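Side-chain contacts in fat acid-binding protein (Eubacterium ventriosum, PDB 3NYI), which binds stearic acid and probably serves as a fatty acid-binding protein of the DegV family: residues V139-D144 against E149-K154; E21-T26 against D265-V270. All coordinates share one frame; numbering follows the deposited sequence.

Contact 1 of 2, residues V139-D144 against E149-K154; sequences VRMLED and EQAMSK
M141 and A151 form the centre of this contact, which joins the last turn of helix 128-143 to an early turn of helix 148-161. M141, a selenomethionine, leaves its helix with CG anti to the carbonyl carbon (chi1 -68°) and runs straight toward the second helix before bending at chi3. The bend sets CE beside the A151 methyl and carbonyl oxygen, so the end of the chain lies against the partner helix with its selenium as well as its methyl. SE is 3.8 Å from A151 CA and 3.9 Å from A151 CB, while CE comes within 4.0 Å of the same CB and also approaches A151 O.

K154, one turn further along, meets the same selenium atom from a direction roughly at right angles to that of A151 CA. Its aliphatic portion crosses M141 obliquely, with CD 3.8 Å from M141 SE and CB slightly farther off; the chain then turns at chi4 and takes the ammonium group away from the apolar contact. L142 adds a looser touch, its CD2 reaching to 4.5 Å from A151 CB. No hydrogen bond links the two segments, and the join rests on van der Waals packing. The small A151 side chain leaves room for M141 to lie close to the backbone, where the two CA atoms are 6.2 Å apart.

The axes of the two short helical segments run roughly antiparallel, at 149°, as expected for a helical hairpin with a short connection. L146 from that connection and Y293 from beyond strand 285-291 pack on both M141 and K154, and F138 of helix 128-143 extends the apolar contact to A151 and M152.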
ATOM      1  N   VAL A 139      -8.768   1.546 -12.107  1.00 23.20           N
ATOM      2  CA  VAL A 139     -10.162   1.106 -12.154  1.00 28.45           C
ATOM      3  C   VAL A 139     -11.059   2.213 -12.714  1.00 33.04           C
ATOM      4  O   VAL A 139     -11.925   1.959 -13.557  1.00 36.77           O
ATOM      5  CB  VAL A 139     -10.675   0.671 -10.764  1.00 27.47           C
ATOM      6  CG1 VAL A 139     -12.204   0.527 -10.772  1.00 32.83           C
ATOM      7  CG2 VAL A 139      -9.993  -0.631 -10.323  1.00 26.93           C
ATOM      8  N   ARG A 140     -10.836   3.437 -12.253  1.00 33.21           N
ATOM      9  CA  ARG A 140     -11.586   4.597 -12.757  1.00 36.25           C
ATOM     10  C   ARG A 140     -11.416   4.790 -14.263  1.00 36.14           C
ATOM     11  O   ARG A 140     -12.400   4.952 -14.993  1.00 32.86           O
ATOM     12  CB  ARG A 140     -11.170   5.871 -12.035  1.00 33.95           C
ATOM     13  CG  ARG A 140     -11.577   5.941 -10.579  1.00 38.82           C
ATOM     14  CD  ARG A 140     -10.974   7.174  -9.922  1.00 40.09           C
ATOM     15  NE  ARG A 140     -11.270   7.224  -8.493  1.00 38.68           N
ATOM     16  CZ  ARG A 140     -11.786   8.286  -7.883  1.00 44.00           C
ATOM     17  NH1 ARG A 140     -12.054   9.391  -8.578  1.00 35.86           N
ATOM     18  NH2 ARG A 140     -12.031   8.244  -6.581  1.00 39.31           N
HETATM   19  N   MSE A 141     -10.169   4.773 -14.728  1.00 29.23           N
HETATM   20  CA  MSE A 141      -9.891   5.004 -16.148  1.00 28.99           C
HETATM   21  C   MSE A 141     -10.596   4.010 -17.051  1.00 32.74           C
HETATM   22  O   MSE A 141     -11.216   4.398 -18.052  1.00 34.55           O
HETATM   23  CB  MSE A 141      -8.377   5.051 -16.424  1.00 26.00           C
HETATM   24  CG  MSE A 141      -7.700   6.289 -15.810  1.00 22.94           C
HETATM   25 SE   MSE A 141      -5.812   6.485 -16.304  0.82 34.47          SE
HETATM   26  CE  MSE A 141      -5.052   5.214 -15.025  1.00 78.75           C
ATOM     27  N   LEU A 142     -10.512   2.731 -16.691  1.00 30.81           N
ATOM     28  CA  LEU A 142     -11.166   1.681 -17.453  1.00 36.82           C
ATOM     29  C   LEU A 142     -12.683   1.793 -17.399  1.00 36.53           C
ATOM     30  O   LEU A 142     -13.347   1.603 -18.406  1.00 39.55           O
ATOM     31  CB  LEU A 142     -10.710   0.298 -16.975  1.00 34.48           C
ATOM     32  CG  LEU A 142      -9.204   0.070 -17.119  1.00 38.82           C
ATOM     33  CD1 LEU A 142      -8.857  -1.390 -16.852  1.00 47.00           C
ATOM     34  CD2 LEU A 142      -8.719   0.490 -18.501  1.00 36.94           C
ATOM     35  N   GLU A 143     -13.236   2.106 -16.233  1.00 37.15           N
ATOM     36  CA  GLU A 143     -14.683   2.282 -16.135  1.00 49.25           C
ATOM     37  C   GLU A 143     -15.161   3.524 -16.891  1.00 49.60           C
ATOM     38  O   GLU A 143     -16.274   3.547 -17.427  1.00 49.79           O
ATOM     39  CB  GLU A 143     -15.138   2.284 -14.670  1.00 59.00           C
ATOM     40  CG  GLU A 143     -14.845   0.943 -13.985  1.00 70.40           C
ATOM     41  CD  GLU A 143     -15.486   0.789 -12.614  1.00 69.98           C
ATOM     42  OE1 GLU A 143     -16.133   1.749 -12.137  1.00 70.69           O
ATOM     43  OE2 GLU A 143     -15.333  -0.306 -12.019  1.00 61.69           O
ATOM     44  N   ASP A 144     -14.313   4.544 -16.961  1.00 39.48           N
ATOM     45  CA  ASP A 144     -14.659   5.755 -17.709  1.00 44.08           C
ATOM     46  C   ASP A 144     -14.437   5.572 -19.215  1.00 45.05           C
ATOM     47  O   ASP A 144     -14.637   6.495 -20.001  1.00 43.35           O
ATOM     48  CB  ASP A 144     -13.885   6.976 -17.185  1.00 39.81           C
ATOM     49  CG  ASP A 144     -14.228   7.310 -15.738  1.00 48.46           C
ATOM     50  OD1 ASP A 144     -15.258   6.803 -15.245  1.00 47.87           O
ATOM     51  OD2 ASP A 144     -13.470   8.078 -15.092  1.00 47.09           O
ATOM     52  N   GLU A 149      -4.208   1.270 -23.399  1.00 41.77           N
ATOM     53  CA  GLU A 149      -3.089   2.106 -23.824  1.00 47.41           C
ATOM     54  C   GLU A 149      -3.192   3.531 -23.282  1.00 41.19           C
ATOM     55  O   GLU A 149      -2.199   4.105 -22.838  1.00 40.33           O
ATOM     56  CB  GLU A 149      -2.970   2.129 -25.352  1.00 50.25           C
ATOM     57  CG  GLU A 149      -2.340   0.872 -25.940  1.00 59.92           C
ATOM     58  CD  GLU A 149      -3.250  -0.343 -25.856  1.00 65.51           C
ATOM     59  OE1 GLU A 149      -4.492  -0.168 -25.832  1.00 59.26           O
ATOM     60  OE2 GLU A 149      -2.717  -1.478 -25.820  1.00 69.38           O
ATOM     61  N   GLN A 150      -4.394   4.096 -23.325  1.00 33.34           N
ATOM     62  CA  GLN A 150      -4.605   5.446 -22.811  1.00 36.99           C
ATOM     63  C   GLN A 150      -4.309   5.513 -21.315  1.00 36.99           C
ATOM     64  O   GLN A 150      -3.764   6.502 -20.825  1.00 33.28           O
ATOM     65  CB  GLN A 150      -6.030   5.914 -23.091  1.00 43.72           C
ATOM     66  CG  GLN A 150      -6.366   5.978 -24.572  1.00 49.97           C
ATOM     67  CD  GLN A 150      -7.812   6.347 -24.823  1.00 57.61           C
ATOM     68  OE1 GLN A 150      -8.725   5.784 -24.219  1.00 48.46           O
ATOM     69  NE2 GLN A 150      -8.030   7.303 -25.724  1.00 67.70           N
ATOM     70  N   ALA A 151      -4.671   4.456 -20.592  1.00 35.15           N
ATOM     71  CA  ALA A 151      -4.466   4.432 -19.151  1.00 33.91           C
ATOM     72  C   ALA A 151      -2.978   4.310 -18.843  1.00 30.99           C
ATOM     73  O   ALA A 151      -2.460   4.967 -17.940  1.00 28.51           O
ATOM     74  CB  ALA A 151      -5.248   3.281 -18.512  1.00 38.17           C
HETATM   75  N   MSE A 152      -2.288   3.462 -19.597  1.00 32.62           N
HETATM   76  CA  MSE A 152      -0.869   3.241 -19.358  1.00 36.41           C
HETATM   77  C   MSE A 152      -0.067   4.509 -19.632  1.00 32.34           C
HETATM   78  O   MSE A 152       0.949   4.744 -18.995  1.00 33.45           O
HETATM   79  CB  MSE A 152      -0.341   2.069 -20.195  1.00 37.86           C
HETATM   80  CG  MSE A 152      -0.869   0.708 -19.748  1.00 36.32           C
HETATM   81 SE   MSE A 152      -0.364   0.294 -17.899  0.69 41.10          SE
HETATM   82  CE  MSE A 152       1.548   0.545 -18.129  1.00 38.29           C
ATOM     83  N   SER A 153      -0.531   5.333 -20.565  1.00 36.33           N
ATOM     84  CA  SER A 153       0.157   6.589 -20.864  1.00 41.35           C
ATOM     85  C   SER A 153       0.061   7.602 -19.719  1.00 38.14           C
ATOM     86  O   SER A 153       0.728   8.640 -19.743  1.00 44.46           O
ATOM     87  CB  SER A 153      -0.392   7.221 -22.148  1.00 38.09           C
ATOM     88  OG  SER A 153      -1.607   7.908 -21.891  1.00 41.12           O
ATOM     89  N   LYS A 154      -0.785   7.326 -18.734  1.00 30.67           N
ATOM     90  CA  LYS A 154      -0.897   8.213 -17.570  1.00 30.70           C
ATOM     91  C   LYS A 154      -0.247   7.620 -16.330  1.00 30.73           C
ATOM     92  O   LYS A 154      -0.073   8.305 -15.314  1.00 26.65           O
ATOM     93  CB  LYS A 154      -2.355   8.552 -17.283  1.00 31.32           C
ATOM     94  CG  LYS A 154      -3.054   9.201 -18.480  1.00 36.25           C
ATOM     95  CD  LYS A 154      -4.485   9.574 -18.159  1.00 43.96           C
ATOM     96  CE  LYS A 154      -5.223  10.031 -19.419  1.00 46.47           C
ATOM     97  NZ  LYS A 154      -4.501  11.137 -20.112  1.00 48.47           N
TER

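Contact 2 of 2, residues E21-T26 against D265-V270; sequences EKHDVT and DSETNV
A histidine-carboxylate hydrogen bond, combined with a salt bridge to the same oxygen, joins the end of helix 17-23 to the 3-10 turn that precedes strand 270-271. E267 OE1 takes both bonds. K22 NZ lies 3.0 Å from OE1 and meets it from well above the carboxylate plane, whereas H23 NE2, at 3.1 Å from the same OE1, arrives on its syn side from the opposite face. The histidine bond is fairly straight, with an N-H...O angle of 154°, and the oxygen sits near the plane of the imidazole at its edge.

K22 reaches across because CG is anti to its backbone N (chi1 -179°) and the rest of the chain is fully extended. It passes the ring on the way, placing CG 3.9 Å above the centre of one H23 face, and crosses E267 at about a right angle. Just beyond H23, D24 has positive phi and closes the helix in a Schellman motif.

E143 OE2 of helix 128-143 probably accepts a hydrogen bond from H23 ND1, which would leave the imidazole held by carboxylates at both nitrogens. If so, the pairing would favour the doubly protonated, cationic ring, and K22 would help stabilise the charge on E267.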
ATOM      1  N   GLU A  21     -14.994  -6.698  -4.260  1.00 38.18           N
ATOM      2  CA  GLU A  21     -16.197  -7.243  -4.875  1.00 44.56           C
ATOM      3  C   GLU A  21     -16.790  -6.265  -5.885  1.00 41.12           C
ATOM      4  O   GLU A  21     -17.121  -6.642  -7.011  1.00 46.05           O
ATOM      5  CB  GLU A  21     -17.235  -7.609  -3.815  1.00 59.25           C
ATOM      6  CG  GLU A  21     -18.525  -8.161  -4.405  1.00 80.10           C
ATOM      7  CD  GLU A  21     -19.433  -8.783  -3.364  1.00 97.93           C
ATOM      8  OE1 GLU A  21     -20.258  -8.048  -2.782  1.00102.85           O
ATOM      9  OE2 GLU A  21     -19.323 -10.007  -3.132  1.00105.02           O
ATOM     10  N   LYS A  22     -16.907  -5.007  -5.486  1.00 37.97           N
ATOM     11  CA  LYS A  22     -17.501  -3.990  -6.341  1.00 40.36           C
ATOM     12  C   LYS A  22     -16.783  -3.832  -7.672  1.00 45.17           C
ATOM     13  O   LYS A  22     -17.428  -3.742  -8.717  1.00 41.31           O
ATOM     14  CB  LYS A  22     -17.530  -2.649  -5.628  1.00 40.02           C
ATOM     15  CG  LYS A  22     -18.166  -1.541  -6.437  1.00 45.44           C
ATOM     16  CD  LYS A  22     -18.304  -0.306  -5.587  1.00 49.45           C
ATOM     17  CE  LYS A  22     -18.947   0.835  -6.349  1.00 52.25           C
ATOM     18  NZ  LYS A  22     -18.787   2.089  -5.570  1.00 48.58           N
ATOM     19  N   HIS A  23     -15.451  -3.818  -7.639  1.00 41.46           N
ATOM     20  CA  HIS A  23     -14.667  -3.523  -8.836  1.00 38.82           C
ATOM     21  C   HIS A  23     -13.946  -4.727  -9.447  1.00 40.36           C
ATOM     22  O   HIS A  23     -13.105  -4.565 -10.331  1.00 44.39           O
ATOM     23  CB  HIS A  23     -13.654  -2.422  -8.537  1.00 38.23           C
ATOM     24  CG  HIS A  23     -14.277  -1.131  -8.101  1.00 35.93           C
ATOM     25  ND1 HIS A  23     -14.957  -0.309  -8.966  1.00 36.74           N
ATOM     26  CD2 HIS A  23     -14.305  -0.523  -6.892  1.00 30.97           C
ATOM     27  CE1 HIS A  23     -15.387   0.759  -8.312  1.00 33.77           C
ATOM     28  NE2 HIS A  23     -15.000   0.654  -7.053  1.00 37.19           N
ATOM     29  N   ASP A  24     -14.270  -5.925  -8.968  1.00 33.54           N
ATOM     30  CA  ASP A  24     -13.714  -7.162  -9.506  1.00 39.21           C
ATOM     31  C   ASP A  24     -12.175  -7.199  -9.484  1.00 40.72           C
ATOM     32  O   ASP A  24     -11.539  -7.493 -10.497  1.00 43.83           O
ATOM     33  CB  ASP A  24     -14.233  -7.402 -10.928  1.00 42.82           C
ATOM     34  CG  ASP A  24     -13.990  -8.820 -11.404  1.00 49.55           C
ATOM     35  OD1 ASP A  24     -13.916  -9.722 -10.543  1.00 49.17           O
ATOM     36  OD2 ASP A  24     -13.877  -9.030 -12.633  1.00 56.99           O
ATOM     37  N   VAL A  25     -11.588  -6.892  -8.330  1.00 33.16           N
ATOM     38  CA  VAL A  25     -10.136  -6.954  -8.160  1.00 33.94           C
ATOM     39  C   VAL A  25      -9.774  -8.228  -7.401  1.00 33.35           C
ATOM     40  O   VAL A  25     -10.387  -8.551  -6.384  1.00 36.46           O
ATOM     41  CB  VAL A  25      -9.598  -5.715  -7.412  1.00 32.62           C
ATOM     42  CG1 VAL A  25      -8.104  -5.874  -7.077  1.00 29.07           C
ATOM     43  CG2 VAL A  25      -9.856  -4.442  -8.234  1.00 33.79           C
ATOM     44  N   THR A  26      -8.786  -8.949  -7.911  1.00 28.74           N
ATOM     45  CA  THR A  26      -8.355 -10.210  -7.327  1.00 25.74           C
ATOM     46  C   THR A  26      -7.050  -9.986  -6.566  1.00 28.64           C
ATOM     47  O   THR A  26      -6.149  -9.307  -7.061  1.00 27.53           O
ATOM     48  CB  THR A  26      -8.142 -11.250  -8.425  1.00 33.70           C
ATOM     49  OG1 THR A  26      -9.356 -11.379  -9.182  1.00 39.56           O
ATOM     50  CG2 THR A  26      -7.736 -12.615  -7.833  1.00 36.47           C
ATOM     51  N   ASP A 265     -11.689  10.467  -0.087  1.00 28.35           N
ATOM     52  CA  ASP A 265     -12.325   9.463  -0.923  1.00 35.28           C
ATOM     53  C   ASP A 265     -12.380   8.171  -0.132  1.00 38.10           C
ATOM     54  O   ASP A 265     -11.387   7.461  -0.018  1.00 32.95           O
ATOM     55  CB  ASP A 265     -11.589   9.282  -2.246  1.00 39.66           C
ATOM     56  CG  ASP A 265     -12.166  10.162  -3.346  1.00 56.76           C
ATOM     57  OD1 ASP A 265     -12.668   9.604  -4.349  1.00 62.46           O
ATOM     58  OD2 ASP A 265     -12.141  11.409  -3.192  1.00 49.07           O
ATOM     59  N   SER A 266     -13.549   7.878   0.427  1.00 31.12           N
ATOM     60  CA  SER A 266     -13.658   6.836   1.438  1.00 32.37           C
ATOM     61  C   SER A 266     -13.454   5.435   0.883  1.00 34.10           C
ATOM     62  O   SER A 266     -13.087   4.521   1.624  1.00 36.00           O
ATOM     63  CB  SER A 266     -15.001   6.943   2.171  1.00 37.01           C
ATOM     64  OG  SER A 266     -16.068   6.907   1.248  1.00 39.93           O
ATOM     65  N   GLU A 267     -13.689   5.259  -0.413  1.00 30.12           N
ATOM     66  CA  GLU A 267     -13.522   3.941  -1.016  1.00 33.58           C
ATOM     67  C   GLU A 267     -12.103   3.414  -0.830  1.00 27.64           C
ATOM     68  O   GLU A 267     -11.893   2.205  -0.701  1.00 24.27           O
ATOM     69  CB  GLU A 267     -13.865   3.964  -2.508  1.00 37.73           C
ATOM     70  CG  GLU A 267     -15.310   3.646  -2.832  1.00 53.31           C
ATOM     71  CD  GLU A 267     -15.477   3.113  -4.252  1.00 66.26           C
ATOM     72  OE1 GLU A 267     -15.994   1.985  -4.403  1.00 64.15           O
ATOM     73  OE2 GLU A 267     -15.079   3.812  -5.212  1.00 72.03           O
ATOM     74  N   THR A 268     -11.137   4.330  -0.810  1.00 25.99           N
ATOM     75  CA  THR A 268      -9.723   3.949  -0.725  1.00 27.69           C
ATOM     76  C   THR A 268      -9.065   4.243   0.622  1.00 26.93           C
ATOM     77  O   THR A 268      -7.847   4.163   0.750  1.00 30.01           O
ATOM     78  CB  THR A 268      -8.891   4.556  -1.873  1.00 26.80           C
ATOM     79  OG1 THR A 268      -9.290   5.920  -2.095  1.00 27.10           O
ATOM     80  CG2 THR A 268      -9.118   3.747  -3.164  1.00 25.89           C
ATOM     81  N   ASN A 269      -9.865   4.584   1.627  1.00 25.16           N
ATOM     82  CA  ASN A 269      -9.380   4.546   2.998  1.00 24.22           C
ATOM     83  C   ASN A 269      -9.018   3.087   3.269  1.00 26.93           C
ATOM     84  O   ASN A 269      -9.665   2.192   2.746  1.00 24.67           O
ATOM     85  CB  ASN A 269     -10.475   4.973   3.986  1.00 27.29           C
ATOM     86  CG  ASN A 269     -10.725   6.470   3.972  1.00 32.58           C
ATOM     87  OD1 ASN A 269      -9.938   7.231   3.406  1.00 22.10           O
ATOM     88  ND2 ASN A 269     -11.823   6.900   4.599  1.00 31.38           N
ATOM     89  N   VAL A 270      -7.992   2.838   4.067  1.00 25.28           N
ATOM     90  CA  VAL A 270      -7.629   1.448   4.347  1.00 22.44           C
ATOM     91  C   VAL A 270      -7.369   1.181   5.815  1.00 26.29           C
ATOM     92  O   VAL A 270      -6.851   2.034   6.538  1.00 25.61           O
ATOM     93  CB  VAL A 270      -6.384   1.011   3.552  1.00 22.56           C
ATOM     94  CG1 VAL A 270      -6.680   1.007   2.051  1.00 26.51           C
ATOM     95  CG2 VAL A 270      -5.170   1.901   3.897  1.00 24.21           C
TER

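How the contacts relate
From the N terminus, the chain first passes through 21-26, at the end of helix 17-23 and the start of strand 25-33, a segment that is met again, much later, by 265-270. Contact 2 thus closes a loop of 238 residues, joining helix 17-23, which leads into the sheet of strand 25-33, to the turn before strand 270-271 of the other sheet. Contact 1 closes a short loop of four intervening residues between two helices, lying wholly within that long loop. Their centres lie about 16 Å apart, yet they touch directly: besides E143, R140 forms a salt bridge with D265, and V139 packs on H23. Helix 128-143 therefore bridges both sides of contact 2.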